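Local coordinates for defensin (Pachyrhizus erosus, PDB 3PSM), which is a dimeric plant defensin of the gamma-thionin family and probably protects the plant by acting against fungi, at residues D8-P13 with D17-D22. Residues are numbered along the deposited sequence; the frame is centred on the assembly and turned at random.
Sequences DTFRGP and DGSCDD
Phe10 reaches out of the loop after strand 2-6 and meets the first turn of helix 17-27 at Ser19 and Cys20. It is the one residue of 8-13 that touches the helix segment. Its ring carbon CG stands anti to the backbone N (chi1 -178°), which swings the ring toward the helix. Pro13 C of the same loop lies in plane at another part of the ring edge, 3.9 Å from Phe10 CE2. On the helix side, Asp17 and Gly18 begin the first turn. Ser19 comes next and meets the ring at its edge, near the ring plane. Its OG is 3.5 Å from Phe10 CZ and 3.7 Å from Phe10 CE1. The Ser19 O also lies in plane at the edge, 3.7 Å from Phe10 CE1. Both oxygens therefore face ring carbons at the rim, not the pi cloud. With chi1 at 67°, Ser19 OG folds back over its own backbone, where it is hydrogen-bonded to the O of Thr16. Cys20 continues the contact obliquely to the ring: Phe10 CE1 is 3.9 Å from Cys20 CA and 4.4 Å from Cys20 CB. This touch is apolar, and the buried Cys20 is tied by a disulfide to Cys41 of the central strand 41-46. Asp21 and Asp22 do not touch 8-13; they form salt bridges to Arg36 and Arg40 of the second subunit, Asp21 also to Lys25 of its own chain, while Asp17 N and Gly18 N are hydrogen-bonded to Asp37 of the second subunit, so the helix start also belongs to the dimer interface. The contact is small, burying 108 Å² in total. It packs the loop between the first strand and the helix against the helix of the cysteine-stabilised alpha-beta fold of plant defensins.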
loop_
_atom_site.group_PDB
_atom_site.type_symbol
_atom_site.label_atom_id
_atom_site.label_comp_id
_atom_site.label_asym_id
_atom_site.label_seq_id
_atom_site.Cartn_x
_atom_site.Cartn_y
_atom_site.Cartn_z
ATOM N N ASP A 8 -7.739 -6.961 -11.619
ATOM C CA ASP A 8 -7.812 -8.047 -12.551
ATOM C C ASP A 8 -7.527 -9.412 -11.925
ATOM O O ASP A 8 -8.211 -10.381 -12.256
ATOM C CB ASP A 8 -6.812 -7.781 -13.724
ATOM C CG ASP A 8 -7.307 -6.788 -14.768
ATOM O OD1 ASP A 8 -8.513 -6.462 -14.833
ATOM O OD2 ASP A 8 -6.455 -6.328 -15.571
ATOM N N THR A 9 -6.538 -9.513 -11.042
ATOM C CA THR A 9 -6.012 -10.805 -10.592
ATOM C C THR A 9 -5.797 -10.863 -9.100
ATOM O O THR A 9 -5.094 -11.704 -8.618
ATOM C CB THR A 9 -4.690 -11.127 -11.343
ATOM O OG1 THR A 9 -3.794 -10.016 -11.150
ATOM C CG2 THR A 9 -4.972 -11.292 -12.832
ATOM N N PHE A 10 -6.415 -9.996 -8.335
ATOM C CA PHE A 10 -6.338 -10.087 -6.867
ATOM C C PHE A 10 -7.001 -11.381 -6.409
ATOM O O PHE A 10 -8.125 -11.659 -6.825
ATOM C CB PHE A 10 -6.992 -8.853 -6.278
ATOM C CG PHE A 10 -6.944 -8.794 -4.745
ATOM C CD1 PHE A 10 -5.915 -8.123 -4.088
ATOM C CD2 PHE A 10 -7.911 -9.383 -3.974
ATOM C CE1 PHE A 10 -5.891 -8.030 -2.722
ATOM C CE2 PHE A 10 -7.875 -9.277 -2.569
ATOM C CZ PHE A 10 -6.866 -8.601 -1.962
ATOM N N ARG A 11 -6.332 -12.102 -5.526
ATOM C CA ARG A 11 -6.855 -13.381 -5.060
ATOM C C ARG A 11 -7.581 -13.324 -3.743
ATOM O O ARG A 11 -7.021 -12.861 -2.731
ATOM C CB ARG A 11 -5.673 -14.343 -4.915
ATOM C CG ARG A 11 -6.115 -15.753 -4.538
ATOM C CD ARG A 11 -4.997 -16.739 -4.495
ATOM N NE ARG A 11 -4.386 -16.978 -5.780
ATOM C CZ ARG A 11 -4.781 -17.757 -6.742
ATOM N NH1 ARG A 11 -5.849 -18.514 -6.575
ATOM N NH2 ARG A 11 -4.082 -17.847 -7.880
ATOM N N GLY A 12 -8.812 -13.908 -3.721
ATOM C CA GLY A 12 -9.589 -14.105 -2.498
ATOM C C GLY A 12 -10.301 -12.830 -2.105
ATOM O O GLY A 12 -10.206 -11.749 -2.796
ATOM N N PRO A 13 -10.993 -12.886 -0.988
ATOM C CA PRO A 13 -11.688 -11.670 -0.548
ATOM C C PRO A 13 -10.715 -10.575 -0.172
ATOM O O PRO A 13 -9.601 -10.839 0.342
ATOM C CB PRO A 13 -12.482 -12.149 0.691
ATOM C CG PRO A 13 -12.585 -13.655 0.450
ATOM C CD PRO A 13 -11.224 -13.998 -0.067
ATOM N N ASP A 17 -7.162 -2.903 3.107
ATOM C CA ASP A 17 -6.832 -1.973 2.031
ATOM C C ASP A 17 -5.379 -2.069 1.660
ATOM O O ASP A 17 -5.042 -1.918 0.464
ATOM C CB ASP A 17 -7.184 -0.547 2.434
ATOM C CG ASP A 17 -8.693 -0.303 2.334
ATOM O OD1 ASP A 17 -9.465 -1.126 1.932
ATOM O OD2 ASP A 17 -9.077 0.882 2.598
ATOM N N GLY A 18 -4.469 -2.334 2.604
ATOM C CA GLY A 18 -3.074 -2.456 2.225
ATOM C C GLY A 18 -2.820 -3.545 1.244
ATOM O O GLY A 18 -2.049 -3.407 0.292
ATOM N N SER A 19 -3.483 -4.721 1.393
ATOM C CA SER A 19 -3.281 -5.803 0.446
ATOM C C SER A 19 -3.717 -5.368 -0.979
ATOM O O SER A 19 -3.052 -5.710 -1.972
ATOM C CB SER A 19 -4.025 -7.056 0.836
ATOM O OG SER A 19 -5.441 -6.935 0.780
ATOM N N CYS A 20 -4.814 -4.640 -1.068
ATOM C CA CYS A 20 -5.309 -4.206 -2.365
ATOM C C CYS A 20 -4.491 -3.102 -2.955
ATOM O O CYS A 20 -4.184 -3.095 -4.160
ATOM C CB CYS A 20 -6.776 -3.789 -2.215
ATOM S SG CYS A 20 -7.555 -3.219 -3.727
ATOM N N ASP A 21 -4.095 -2.134 -2.130
ATOM C CA ASP A 21 -3.231 -1.046 -2.609
ATOM C C ASP A 21 -1.915 -1.587 -3.128
ATOM O O ASP A 21 -1.410 -1.152 -4.166
ATOM C CB ASP A 21 -3.033 -0.044 -1.480
ATOM C CG ASP A 21 -2.580 1.326 -1.908
ATOM O OD1 ASP A 21 -2.990 1.788 -2.987
ATOM O OD2 ASP A 21 -1.807 1.943 -1.133
ATOM N N ASP A 22 -1.343 -2.570 -2.427
ATOM C CA ASP A 22 -0.135 -3.245 -2.871
ATOM C C ASP A 22 -0.347 -3.858 -4.247
ATOM O O ASP A 22 0.393 -3.625 -5.198
ATOM C CB ASP A 22 0.250 -4.299 -1.822
ATOM C CG ASP A 22 1.348 -5.257 -2.182
ATOM O OD1 ASP A 22 2.150 -4.940 -3.080
ATOM O OD2 ASP A 22 1.380 -6.370 -1.594
#